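Long-range contacts in RNA polymerase sigma factor SIGMA-28 (FliA) (Aquifex aeolicus, PDB 1RP3), which probably directs RNA polymerase to flagellar promoters as a sigma factor and is captured here, in an inactive conformation, by the anti-sigma factor FlgM: residues Arg14-Ile18 / Leu53-Asp58; Leu24-Ile28 / Ile72-Lys77; Ile32-Glu38 / Asp137-Phe141; Asp44-Gly49 / Ala79-Leu84; Leu132-Leu136 / Val217-Ser221. One frame throughout, in Å; residues are numbered along the deposited sequence.

Contact 1: Arg14-Ile18 / Leu53-Asp58; sequences REELI and LIKAVD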
# COMPACT_ATOMS: atom_id res chain seq x y z
N ARG A 14 -9.24 25.78 3.91
CA ARG A 14 -8.51 24.67 4.50
C ARG A 14 -9.44 23.46 4.73
O ARG A 14 -9.16 22.36 4.24
CB ARG A 14 -7.89 25.14 5.82
CG ARG A 14 -6.96 24.14 6.50
CD ARG A 14 -6.49 24.69 7.83
NE ARG A 14 -5.63 23.76 8.55
CZ ARG A 14 -5.41 23.79 9.86
NH1 ARG A 14 -5.99 24.72 10.61
NH2 ARG A 14 -4.60 22.90 10.42
N GLU A 15 -10.57 23.69 5.41
CA GLU A 15 -11.52 22.60 5.68
C GLU A 15 -12.07 21.96 4.43
O GLU A 15 -12.16 20.73 4.34
CB GLU A 15 -12.64 23.06 6.60
CG GLU A 15 -12.15 23.18 8.04
CD GLU A 15 -13.18 23.73 9.03
OE1 GLU A 15 -14.40 23.61 8.77
OE2 GLU A 15 -12.73 24.26 10.07
N GLU A 16 -12.42 22.78 3.45
CA GLU A 16 -12.94 22.27 2.19
C GLU A 16 -11.88 21.40 1.52
O GLU A 16 -12.19 20.37 0.93
CB GLU A 16 -13.31 23.42 1.25
CG GLU A 16 -14.54 24.22 1.69
CD GLU A 16 -15.80 23.38 1.82
OE1 GLU A 16 -15.94 22.39 1.06
OE2 GLU A 16 -16.65 23.72 2.68
N LEU A 17 -10.63 21.83 1.63
CA LEU A 17 -9.51 21.11 1.02
C LEU A 17 -9.34 19.75 1.72
O LEU A 17 -9.22 18.72 1.06
CB LEU A 17 -8.24 21.98 1.10
CG LEU A 17 -7.20 21.94 -0.04
CD1 LEU A 17 -7.86 21.94 -1.42
CD2 LEU A 17 -6.29 23.16 0.10
N ILE A 18 -9.42 19.74 3.06
CA ILE A 18 -9.31 18.50 3.83
C ILE A 18 -10.44 17.57 3.43
O ILE A 18 -10.22 16.44 3.01
CB ILE A 18 -9.36 18.78 5.36
CG1 ILE A 18 -8.14 19.59 5.78
CG2 ILE A 18 -9.40 17.48 6.15
CD1 ILE A 18 -8.15 20.01 7.24
N LEU A 53 -2.72 14.18 5.75
CA LEU A 53 -3.47 15.04 4.85
C LEU A 53 -3.53 16.49 5.33
O LEU A 53 -3.30 17.42 4.56
CB LEU A 53 -4.88 14.49 4.67
CG LEU A 53 -5.93 15.42 4.05
CD1 LEU A 53 -5.52 15.89 2.66
CD2 LEU A 53 -7.27 14.70 4.01
N ILE A 54 -3.83 16.68 6.61
CA ILE A 54 -3.94 18.02 7.18
C ILE A 54 -2.60 18.75 7.13
O ILE A 54 -2.56 19.94 6.87
CB ILE A 54 -4.43 17.95 8.64
CG1 ILE A 54 -5.85 17.38 8.69
CG2 ILE A 54 -4.37 19.32 9.30
CD1 ILE A 54 -6.38 17.15 10.12
N LYS A 55 -1.52 18.03 7.42
CA LYS A 55 -0.19 18.62 7.39
C LYS A 55 0.21 19.03 5.98
O LYS A 55 0.79 20.10 5.80
CB LYS A 55 0.84 17.66 7.98
CG LYS A 55 0.74 17.54 9.49
CD LYS A 55 1.76 16.55 10.02
CE LYS A 55 1.75 16.49 11.54
NZ LYS A 55 2.63 15.37 12.03
N ALA A 56 -0.14 18.21 4.99
CA ALA A 56 0.16 18.50 3.59
C ALA A 56 -0.60 19.73 3.13
O ALA A 56 -0.07 20.57 2.40
CB ALA A 56 -0.21 17.30 2.70
N VAL A 57 -1.85 19.86 3.57
CA VAL A 57 -2.67 21.00 3.19
C VAL A 57 -2.10 22.31 3.73
O VAL A 57 -2.05 23.31 3.03
CB VAL A 57 -4.13 20.81 3.66
CG1 VAL A 57 -4.91 22.13 3.61
CG2 VAL A 57 -4.81 19.78 2.79
N ASP A 58 -1.60 22.26 4.96
CA ASP A 58 -1.04 23.44 5.60
C ASP A 58 0.28 23.89 4.97
O ASP A 58 0.52 25.09 4.85
CB ASP A 58 -0.84 23.19 7.10
CG ASP A 58 -2.16 23.04 7.86
OD1 ASP A 58 -3.23 23.33 7.28
OD2 ASP A 58 -2.11 22.62 9.04
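R14 and D58 form a salt bridge between the two helices, R14 NE lying 2.7 Å from D58 OD1 and R14 NH2 2.9 Å from D58 OD2. Both of its hydrogen bonds are weak, with N-H...O angles near 120°. An arginine suits this partly exposed place: its fully extended chain leaves the helix sideways and carries the charge across, while its aliphatic part packs on the hydrophobic layer, R14 CG lying 4.1 Å from V57 CG1. Beneath the ion pair, V57 points at the partner helix and its compact branched side chain meets L17 (L17 CD2 to V57 CG1, 3.9 Å). I18 packs against both I54 and L53, with I18 CD1 3.8 Å from I54 CG1 and I18 CG2 4.1 Å from L53 CD2. The short helical segments cross at 133°, nearer antiparallel than parallel, with axes 10.0 Å apart, and L17, I18, L53, I54 and V57 fill the gap. The contact thus joins helix 7-33 to helix 42-58 in the all-helical region 2 of this sigma-70 family protein. FlgM packs against R14, I18 and I54 through its L15, I11 and L14, while L53 and A56 lean on I72 of helix 66-85.

Contact 2: Leu24-Ile28 / Ile72-Lys77; sequences LVKAI and IKLRIK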
# COMPACT_ATOMS: atom_id res chain seq x y z
N LEU A 24 -9.62 10.20 -0.77
CA LEU A 24 -8.29 9.78 -1.18
C LEU A 24 -7.61 9.00 -0.04
O LEU A 24 -7.00 7.97 -0.29
CB LEU A 24 -7.46 10.99 -1.62
CG LEU A 24 -6.05 10.66 -2.13
CD1 LEU A 24 -6.11 9.61 -3.24
CD2 LEU A 24 -5.38 11.93 -2.62
N VAL A 25 -7.76 9.47 1.19
CA VAL A 25 -7.18 8.76 2.32
C VAL A 25 -7.79 7.35 2.45
O VAL A 25 -7.09 6.39 2.80
CB VAL A 25 -7.41 9.50 3.65
CG1 VAL A 25 -6.82 8.71 4.80
CG2 VAL A 25 -6.81 10.92 3.59
N LYS A 26 -9.08 7.24 2.17
CA LYS A 26 -9.80 5.98 2.27
C LYS A 26 -9.23 5.04 1.22
O LYS A 26 -8.83 3.91 1.53
CB LYS A 26 -11.29 6.20 1.98
CG LYS A 26 -12.27 5.22 2.61
CD LYS A 26 -11.85 3.79 2.51
CE LYS A 26 -13.05 2.85 2.47
NZ LYS A 26 -13.79 2.90 1.16
N ALA A 27 -9.16 5.52 -0.02
CA ALA A 27 -8.65 4.73 -1.13
C ALA A 27 -7.24 4.19 -0.90
O ALA A 27 -6.97 3.01 -1.13
CB ALA A 27 -8.70 5.55 -2.37
N ILE A 28 -6.38 5.04 -0.34
CA ILE A 28 -5.00 4.68 -0.06
C ILE A 28 -4.91 3.66 1.07
O ILE A 28 -4.16 2.69 0.98
CB ILE A 28 -4.15 5.96 0.25
CG1 ILE A 28 -4.04 6.78 -1.04
CG2 ILE A 28 -2.76 5.58 0.75
CD1 ILE A 28 -3.52 8.21 -0.84
N ILE A 72 -0.31 15.76 -1.90
CA ILE A 72 -1.23 15.31 -0.85
C ILE A 72 -1.13 13.79 -0.75
O ILE A 72 -0.95 13.23 0.33
CB ILE A 72 -2.73 15.63 -1.19
CG1 ILE A 72 -2.97 17.13 -1.44
CG2 ILE A 72 -3.64 15.08 -0.11
CD1 ILE A 72 -2.61 18.00 -0.33
N LYS A 73 -1.21 13.13 -1.90
CA LYS A 73 -1.15 11.67 -1.96
C LYS A 73 0.14 11.15 -1.36
O LYS A 73 0.15 10.18 -0.61
CB LYS A 73 -1.29 11.18 -3.39
CG LYS A 73 -1.49 9.68 -3.48
CD LYS A 73 -0.85 9.08 -4.72
CE LYS A 73 -1.50 9.58 -6.00
NZ LYS A 73 -0.76 9.06 -7.19
N LEU A 74 1.23 11.84 -1.65
CA LEU A 74 2.53 11.44 -1.16
C LEU A 74 2.63 11.54 0.36
O LEU A 74 3.16 10.63 1.02
CB LEU A 74 3.59 12.29 -1.84
CG LEU A 74 5.05 12.02 -1.48
CD1 LEU A 74 5.43 10.58 -1.86
CD2 LEU A 74 5.91 13.02 -2.22
N ARG A 75 2.12 12.63 0.93
CA ARG A 75 2.17 12.82 2.38
C ARG A 75 1.28 11.82 3.13
O ARG A 75 1.63 11.37 4.22
CB ARG A 75 1.81 14.25 2.77
CG ARG A 75 2.76 15.32 2.21
CD ARG A 75 4.14 15.22 2.84
NE ARG A 75 4.10 15.19 4.30
CZ ARG A 75 4.05 16.27 5.08
NH1 ARG A 75 4.03 17.50 4.56
NH2 ARG A 75 3.99 16.13 6.41
N ILE A 76 0.14 11.47 2.54
CA ILE A 76 -0.79 10.53 3.14
C ILE A 76 -0.12 9.16 3.25
O ILE A 76 -0.11 8.57 4.32
CB ILE A 76 -2.10 10.41 2.30
CG1 ILE A 76 -2.90 11.70 2.38
CG2 ILE A 76 -2.94 9.21 2.74
CD1 ILE A 76 -4.03 11.78 1.36
N LYS A 77 0.46 8.69 2.14
CA LYS A 77 1.16 7.40 2.12
C LYS A 77 2.31 7.43 3.13
O LYS A 77 2.48 6.51 3.92
CB LYS A 77 1.69 7.08 0.72
CG LYS A 77 0.59 6.86 -0.32
CD LYS A 77 1.11 6.34 -1.66
CE LYS A 77 -0.06 6.01 -2.60
NZ LYS A 77 0.35 5.28 -3.84
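I28 lays its CD1 methyl against the aliphatic stem of K73 and the branch of I76, I28 CD1 being 3.6 Å from K73 CG and 3.8 Å from I76 CG2. This is helix-helix packing inside the helical bundle of sigma-70 region 2, where helix 7-33 crosses helix 66-85. The short segments run at 51°, axes 10.3 Å apart, and their interface is apolar. L24, V25 and I28 make one surface; I76 faces it from the other helix and touches all three, with I76 CD1 4.2 Å from L24 CG and 3.7 Å from V25 CG2. The beta-branched, conformationally restricted V25, I28 and I76 interlock, whereas leucine extends far enough for L24 CD2 to reach K73 CB at 4.2 Å and I72 CG2 at 4.4 Å. The lysines suit the edge of the apolar layer because their methylenes can join it while their amines leave it. K77 is buried, and its NZ bonds to the F86 carbonyl of FlgM and forms a salt bridge with the terminal carboxylate of FlgM T88. L53 of helix 42-58 packs against both V25 and I72. Nearer its backbone, K77 CG rests 3.7 Å from I28 CG2.

Contact 3: Ile32-Glu38 / Asp137-Phe141; sequences IKKHLPE and DKINF
Segment 137-141 is continuous helix, closed by F141 N to D137 O at 2.8 Å. Segment 32-38 starts as helix at I32, passes through a type I turn from K33 to L36 (L36 N to K33 O, 3.2 Å), and becomes extended at L36 and P37 (psi 158° and 145°). The backbones are nearest at P37 and D137, CA atoms 5.0 Å apart. D137 (chi1 m) points toward the loop: D137 CB lies 3.6 Å from P37 CA, and its carboxylate takes up a water, D137 OD2 accepting at 3.1 Å from water 1, which accepts from E38 N at 2.8 Å. A short acid with a bound water thus satisfies a loop amide it cannot reach. K138 points away, yet its stem covers the proline ring, K138 CG to P37 CG 3.6 Å, while its amine forms a salt bridge with D88. The pairing is a docking of region 3 on region 2 in this sigma-70 family factor, here in its FlgM-bound, inactive state. N140 turns its amide to the carbonyl of S221. F141 (chi1 t, chi2 68°) inserts its ring beside the turn: L36 (chi1 m, chi2 t) sets CD2 over one face in a CH-pi contact, 3.5 Å from the F141 ring centroid and 7° off the normal, H35 O is 3.4 Å from F141 CD1, and I32 CG2 is 4.2 Å from F141 CZ.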
# COMPACT_ATOMS: atom_id res chain seq x y z
N ILE A 32 -3.52 -0.22 0.74
CA ILE A 32 -2.42 -0.68 1.57
C ILE A 32 -2.91 -1.87 2.39
O ILE A 32 -2.18 -2.84 2.58
CB ILE A 32 -1.88 0.46 2.47
CG1 ILE A 32 -1.17 1.50 1.60
CG2 ILE A 32 -0.91 -0.06 3.50
CD1 ILE A 32 -0.78 2.75 2.36
N LYS A 33 -4.18 -1.83 2.80
CA LYS A 33 -4.77 -2.92 3.59
C LYS A 33 -4.70 -4.27 2.88
O LYS A 33 -4.69 -5.32 3.53
CB LYS A 33 -6.22 -2.60 3.95
CG LYS A 33 -6.39 -1.95 5.31
CD LYS A 33 -6.16 -2.94 6.44
CE LYS A 33 -7.27 -3.99 6.51
NZ LYS A 33 -7.00 -5.04 7.54
N LYS A 34 -4.65 -4.26 1.56
CA LYS A 34 -4.58 -5.52 0.81
C LYS A 34 -3.27 -6.28 1.04
O LYS A 34 -3.18 -7.48 0.74
CB LYS A 34 -4.75 -5.26 -0.68
CG LYS A 34 -6.11 -4.75 -1.09
CD LYS A 34 -6.11 -4.43 -2.58
CE LYS A 34 -7.51 -4.10 -3.09
NZ LYS A 34 -7.49 -3.89 -4.56
N HIS A 35 -2.27 -5.60 1.60
CA HIS A 35 -0.97 -6.20 1.85
C HIS A 35 -0.68 -6.36 3.33
O HIS A 35 0.43 -6.72 3.72
CB HIS A 35 0.12 -5.33 1.25
CG HIS A 35 -0.09 -4.98 -0.19
ND1 HIS A 35 0.64 -5.57 -1.20
CD2 HIS A 35 -0.94 -4.11 -0.77
CE1 HIS A 35 0.25 -5.06 -2.36
NE2 HIS A 35 -0.70 -4.18 -2.14
N LEU A 36 -1.64 -6.00 4.17
CA LEU A 36 -1.45 -6.07 5.60
C LEU A 36 -2.17 -7.25 6.24
O LEU A 36 -3.08 -7.83 5.66
CB LEU A 36 -1.92 -4.76 6.24
CG LEU A 36 -1.01 -3.54 6.12
CD1 LEU A 36 -1.79 -2.25 6.45
CD2 LEU A 36 0.21 -3.73 7.04
N PRO A 37 -1.71 -7.66 7.42
CA PRO A 37 -2.39 -8.77 8.10
C PRO A 37 -3.80 -8.28 8.39
O PRO A 37 -4.01 -7.09 8.67
CB PRO A 37 -1.60 -8.91 9.41
CG PRO A 37 -0.25 -8.38 9.07
CD PRO A 37 -0.52 -7.21 8.17
N GLU A 38 -4.76 -9.18 8.30
CA GLU A 38 -6.16 -8.88 8.55
C GLU A 38 -6.41 -8.13 9.87
O GLU A 38 -7.30 -7.28 9.95
CB GLU A 38 -6.94 -10.20 8.53
CG GLU A 38 -8.45 -10.08 8.58
CD GLU A 38 -9.16 -11.43 8.42
OE1 GLU A 38 -8.64 -12.45 8.93
OE2 GLU A 38 -10.23 -11.46 7.77
N ASP A 137 1.67 -12.44 5.97
CA ASP A 137 1.36 -11.05 5.69
C ASP A 137 2.37 -10.10 6.33
O ASP A 137 2.77 -9.12 5.70
CB ASP A 137 -0.07 -10.70 6.12
CG ASP A 137 -1.12 -11.18 5.13
OD1 ASP A 137 -0.82 -11.28 3.92
OD2 ASP A 137 -2.27 -11.46 5.56
N LYS A 138 2.78 -10.40 7.56
CA LYS A 138 3.77 -9.58 8.26
C LYS A 138 5.11 -9.68 7.55
O LYS A 138 5.78 -8.67 7.33
CB LYS A 138 3.94 -10.02 9.72
CG LYS A 138 2.75 -9.72 10.60
CD LYS A 138 2.99 -10.14 12.04
CE LYS A 138 4.08 -9.32 12.70
NZ LYS A 138 4.33 -9.78 14.11
N ILE A 139 5.46 -10.89 7.14
CA ILE A 139 6.72 -11.14 6.44
C ILE A 139 6.75 -10.32 5.15
O ILE A 139 7.67 -9.52 4.93
CB ILE A 139 6.90 -12.64 6.11
CG1 ILE A 139 7.22 -13.42 7.39
CG2 ILE A 139 8.00 -12.83 5.06
CD1 ILE A 139 7.10 -14.93 7.23
N ASN A 140 5.72 -10.50 4.34
CA ASN A 140 5.58 -9.78 3.09
C ASN A 140 5.51 -8.27 3.27
O ASN A 140 6.01 -7.51 2.43
CB ASN A 140 4.36 -10.27 2.32
CG ASN A 140 4.64 -11.52 1.54
OD1 ASN A 140 4.07 -12.58 1.79
ND2 ASN A 140 5.57 -11.42 0.60
N PHE A 141 4.91 -7.83 4.38
CA PHE A 141 4.84 -6.39 4.57
C PHE A 141 6.21 -5.79 4.91
O PHE A 141 6.50 -4.65 4.53
CB PHE A 141 3.75 -5.97 5.55
CG PHE A 141 3.32 -4.55 5.34
CD1 PHE A 141 2.63 -4.19 4.18
CD2 PHE A 141 3.67 -3.55 6.24
CE1 PHE A 141 2.32 -2.87 3.93
CE2 PHE A 141 3.36 -2.21 5.98
CZ PHE A 141 2.69 -1.87 4.83
O HOH W 1 -3.77 -11.76 8.20

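Contact 4: Asp44-Gly49 / Ala79-Leu84; sequences DLISYG and AIYDYL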
# COMPACT_ATOMS: atom_id res chain seq x y z
N ASP A 44 -7.07 2.81 11.87
CA ASP A 44 -5.78 3.33 12.33
C ASP A 44 -5.04 3.97 11.15
O ASP A 44 -4.55 5.11 11.25
CB ASP A 44 -4.92 2.22 12.94
CG ASP A 44 -5.34 1.86 14.36
OD1 ASP A 44 -5.89 2.73 15.08
OD2 ASP A 44 -5.12 0.69 14.76
N LEU A 45 -5.05 3.26 10.02
CA LEU A 45 -4.42 3.72 8.80
C LEU A 45 -5.04 5.04 8.40
O LEU A 45 -4.34 6.01 8.15
CB LEU A 45 -4.63 2.70 7.67
CG LEU A 45 -3.74 1.45 7.54
CD1 LEU A 45 -3.01 1.14 8.79
CD2 LEU A 45 -4.61 0.30 7.16
N ILE A 46 -6.37 5.08 8.34
CA ILE A 46 -7.07 6.30 7.97
C ILE A 46 -6.74 7.42 8.95
O ILE A 46 -6.50 8.55 8.53
CB ILE A 46 -8.59 6.08 7.93
CG1 ILE A 46 -8.94 5.09 6.82
CG2 ILE A 46 -9.34 7.41 7.70
CD1 ILE A 46 -10.43 4.78 6.74
N SER A 47 -6.70 7.08 10.23
CA SER A 47 -6.39 8.08 11.26
C SER A 47 -5.09 8.78 10.97
O SER A 47 -5.06 9.99 10.84
CB SER A 47 -6.35 7.44 12.64
OG SER A 47 -7.66 7.12 13.03
N TYR A 48 -4.01 8.01 10.81
CA TYR A 48 -2.70 8.58 10.51
C TYR A 48 -2.72 9.25 9.14
O TYR A 48 -2.13 10.31 8.97
CB TYR A 48 -1.62 7.50 10.60
CG TYR A 48 -1.28 7.15 12.03
CD1 TYR A 48 -0.37 7.92 12.76
CD2 TYR A 48 -1.91 6.08 12.69
CE1 TYR A 48 -0.08 7.63 14.09
CE2 TYR A 48 -1.63 5.79 14.03
CZ TYR A 48 -0.72 6.56 14.72
OH TYR A 48 -0.41 6.25 16.03
N GLY A 49 -3.47 8.67 8.22
CA GLY A 49 -3.58 9.21 6.88
C GLY A 49 -4.21 10.59 6.86
O GLY A 49 -3.86 11.41 6.02
N ALA A 79 2.63 9.28 5.88
CA ALA A 79 2.18 9.23 7.26
C ALA A 79 1.73 7.83 7.65
O ALA A 79 1.92 7.41 8.79
CB ALA A 79 1.05 10.23 7.51
N ILE A 80 1.15 7.10 6.71
CA ILE A 80 0.67 5.75 6.99
C ILE A 80 1.86 4.80 7.14
O ILE A 80 1.89 4.00 8.07
CB ILE A 80 -0.35 5.29 5.91
CG1 ILE A 80 -1.63 6.11 6.03
CG2 ILE A 80 -0.67 3.82 6.03
CD1 ILE A 80 -2.66 5.82 4.96
N TYR A 81 2.84 4.90 6.24
CA TYR A 81 4.02 4.05 6.32
C TYR A 81 4.86 4.43 7.54
O TYR A 81 5.52 3.57 8.14
CB TYR A 81 4.85 4.11 5.03
CG TYR A 81 4.24 3.30 3.91
CD1 TYR A 81 4.25 1.90 3.96
CD2 TYR A 81 3.62 3.91 2.83
CE1 TYR A 81 3.66 1.14 2.96
CE2 TYR A 81 3.02 3.17 1.83
CZ TYR A 81 3.05 1.78 1.90
OH TYR A 81 2.49 1.04 0.89
N ASP A 82 4.81 5.70 7.93
CA ASP A 82 5.53 6.17 9.12
C ASP A 82 5.02 5.41 10.33
O ASP A 82 5.80 5.02 11.20
CB ASP A 82 5.30 7.67 9.38
CG ASP A 82 6.24 8.57 8.58
OD1 ASP A 82 7.27 8.08 8.07
OD2 ASP A 82 5.93 9.78 8.47
N TYR A 83 3.70 5.25 10.39
CA TYR A 83 3.08 4.55 11.50
C TYR A 83 3.32 3.04 11.41
O TYR A 83 3.65 2.41 12.41
CB TYR A 83 1.58 4.86 11.58
CG TYR A 83 0.78 3.81 12.32
CD1 TYR A 83 0.91 3.66 13.70
CD2 TYR A 83 -0.08 2.96 11.64
CE1 TYR A 83 0.18 2.69 14.39
CE2 TYR A 83 -0.80 1.99 12.32
CZ TYR A 83 -0.67 1.86 13.69
OH TYR A 83 -1.37 0.88 14.36
N LEU A 84 3.15 2.47 10.23
CA LEU A 84 3.35 1.04 10.07
C LEU A 84 4.80 0.63 10.37
O LEU A 84 5.04 -0.44 10.92
CB LEU A 84 2.92 0.58 8.68
CG LEU A 84 1.42 0.66 8.42
CD1 LEU A 84 1.13 0.52 6.94
CD2 LEU A 84 0.70 -0.40 9.24
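Y48 and Y83 lie ring on ring in an offset stack, planes 9° apart and centroids separated by 4.2 Å, within the helical bundle of sigma-70 region 2. Flat rings suit this border of the interface: they cover its apolar floor and leave their hydroxyls at the outer edge. Y83 CB adds a CH-pi contact, 3.7 Å from the Y48 ring centroid. Below the stack, G49 leaves a hollow, and I80 fills it, with I80 CG1 3.8 Å from G49 CA; a CB on residue 49 would come very close to I80 CD1. This lets the axes approach to 8.4 Å as the helices cross at 125°. A79, small enough for a tight spot, sets its CB 3.5 Å from Y48 O. L45 is the bump from the other helix, its CD1 resting against Y83 CE2 at 4.3 Å and L84 CD2 at 4.0 Å. I32 of helix 7-33 packs on I80, and F141 of helix 129-158 on L84. Deep in the crossing, I80 CG1 comes within 3.4 Å of L45 O.

Contact 5: Leu132-Leu136 / Val217-Ser221; sequences LFKTL and VSRVS
Both segments are regular helix and run almost exactly parallel: their N-to-C directions differ by 5°, with axes 10.6 Å apart. The register sets F133 beside V217 (CA atoms 7.8 Å apart) and L136 beside S221 (6.6 Å), one helical turn further on. L136 N bonds to L132 O and S221 N to V217 O, each at 2.9 Å. L136 (chi1 m, chi2 t) points at the partner helix, filling the space between V217, S218 and S221: L136 CD1 is 3.7 Å from S218 OG and 4.4 Å from V217 CG1, and L136 CB is 3.9 Å from S221 OG. Small serines suit this side, with hydroxyls that find partners: S221 OG donates to V217 O within its own turn at 3.0 Å, whereas S218 OG hydrogen-bonds to D118 of helix 118-125. F133 (chi1 m, chi2 -27°) brings its ring alongside V217, F133 CE1 lying 3.7 Å from V217 CB, while L132 (t, p) brings CD2 to 3.8 Å from S218 OG. The pair joins region 3 to region 4, where V217 opens helix 217-236 after helix 206-212, in the helix-turn-helix class; S218 also meets V121, and L132 packs on I101 of helix 92-112.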
# COMPACT_ATOMS: atom_id res chain seq x y z
N LEU A 132 -1.04 -18.67 10.16
CA LEU A 132 -0.09 -18.72 9.05
C LEU A 132 -0.29 -17.52 8.12
O LEU A 132 0.67 -16.82 7.79
CB LEU A 132 -0.26 -20.02 8.26
CG LEU A 132 0.59 -20.20 7.00
CD1 LEU A 132 2.07 -20.19 7.35
CD2 LEU A 132 0.19 -21.48 6.29
N PHE A 133 -1.53 -17.29 7.71
CA PHE A 133 -1.84 -16.18 6.82
C PHE A 133 -1.40 -14.84 7.41
O PHE A 133 -0.94 -13.97 6.68
CB PHE A 133 -3.34 -16.16 6.49
CG PHE A 133 -3.79 -17.32 5.64
CD1 PHE A 133 -2.90 -17.95 4.77
CD2 PHE A 133 -5.10 -17.78 5.71
CE1 PHE A 133 -3.31 -19.02 3.98
CE2 PHE A 133 -5.52 -18.85 4.93
CZ PHE A 133 -4.63 -19.47 4.06
N LYS A 134 -1.52 -14.70 8.73
CA LYS A 134 -1.10 -13.48 9.40
C LYS A 134 0.42 -13.35 9.26
O LYS A 134 0.93 -12.33 8.79
CB LYS A 134 -1.48 -13.51 10.88
N THR A 135 1.12 -14.42 9.62
CA THR A 135 2.58 -14.45 9.57
C THR A 135 3.15 -14.15 8.18
O THR A 135 4.08 -13.36 8.06
CB THR A 135 3.13 -15.78 10.12
OG1 THR A 135 2.61 -15.96 11.44
CG2 THR A 135 4.65 -15.74 10.20
N LEU A 136 2.56 -14.76 7.15
CA LEU A 136 2.97 -14.52 5.77
C LEU A 136 2.71 -13.05 5.39
O LEU A 136 3.46 -12.47 4.61
CB LEU A 136 2.21 -15.45 4.82
CG LEU A 136 2.58 -16.94 4.92
CD1 LEU A 136 1.66 -17.77 4.07
CD2 LEU A 136 4.02 -17.15 4.49
N VAL A 217 -1.25 -20.10 -0.86
CA VAL A 217 -0.96 -18.72 -0.47
C VAL A 217 0.50 -18.65 -0.06
O VAL A 217 1.19 -17.67 -0.35
CB VAL A 217 -1.88 -18.25 0.68
CG1 VAL A 217 -1.49 -16.83 1.14
CG2 VAL A 217 -3.33 -18.27 0.22
N SER A 218 0.99 -19.70 0.59
CA SER A 218 2.39 -19.76 1.00
C SER A 218 3.33 -19.63 -0.20
O SER A 218 4.36 -18.95 -0.12
CB SER A 218 2.67 -21.08 1.71
OG SER A 218 1.79 -21.22 2.81
N ARG A 219 2.96 -20.25 -1.31
CA ARG A 219 3.76 -20.19 -2.53
C ARG A 219 3.75 -18.79 -3.14
O ARG A 219 4.80 -18.27 -3.54
CB ARG A 219 3.25 -21.21 -3.55
CG ARG A 219 3.89 -21.12 -4.93
CD ARG A 219 5.40 -21.27 -4.86
NE ARG A 219 6.00 -21.17 -6.19
CZ ARG A 219 7.28 -21.38 -6.45
NH1 ARG A 219 8.13 -21.71 -5.48
NH2 ARG A 219 7.72 -21.27 -7.70
N VAL A 220 2.57 -18.18 -3.23
CA VAL A 220 2.46 -16.84 -3.79
C VAL A 220 3.24 -15.85 -2.93
O VAL A 220 3.90 -14.95 -3.43
CB VAL A 220 1.00 -16.39 -3.96
CG1 VAL A 220 0.93 -14.91 -4.34
CG2 VAL A 220 0.33 -17.21 -5.03
N SER A 221 3.24 -16.11 -1.62
CA SER A 221 3.94 -15.26 -0.67
C SER A 221 5.46 -15.31 -0.79
O SER A 221 6.11 -14.26 -0.72
CB SER A 221 3.50 -15.57 0.76
OG SER A 221 2.16 -15.13 0.93

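Contacts 1, 2 and 4 join helices 7-33, 42-58 and 66-85 pairwise, each helix serving two of them, so region 2 forms one bundle. L53 of contact 1 bridges to contact 2, L53 CD1 lying 3.5 Å from I72 CG2; the centres of contacts 2 and 4 are about 10 Å apart. Contact 3 continues the core from contact 4 into region 3, F141 CZ lying 3.5 Å from L84 CD1, and contact 5 carries it on to region 4, about 10 Å from contact 3 between centres, where N140 ND2 probably bonds to S221 O at 3.2 Å. Contacts 1 and 5 lie about 38 Å apart between centres. FlgM touches contacts 1 to 4 but not contact 5.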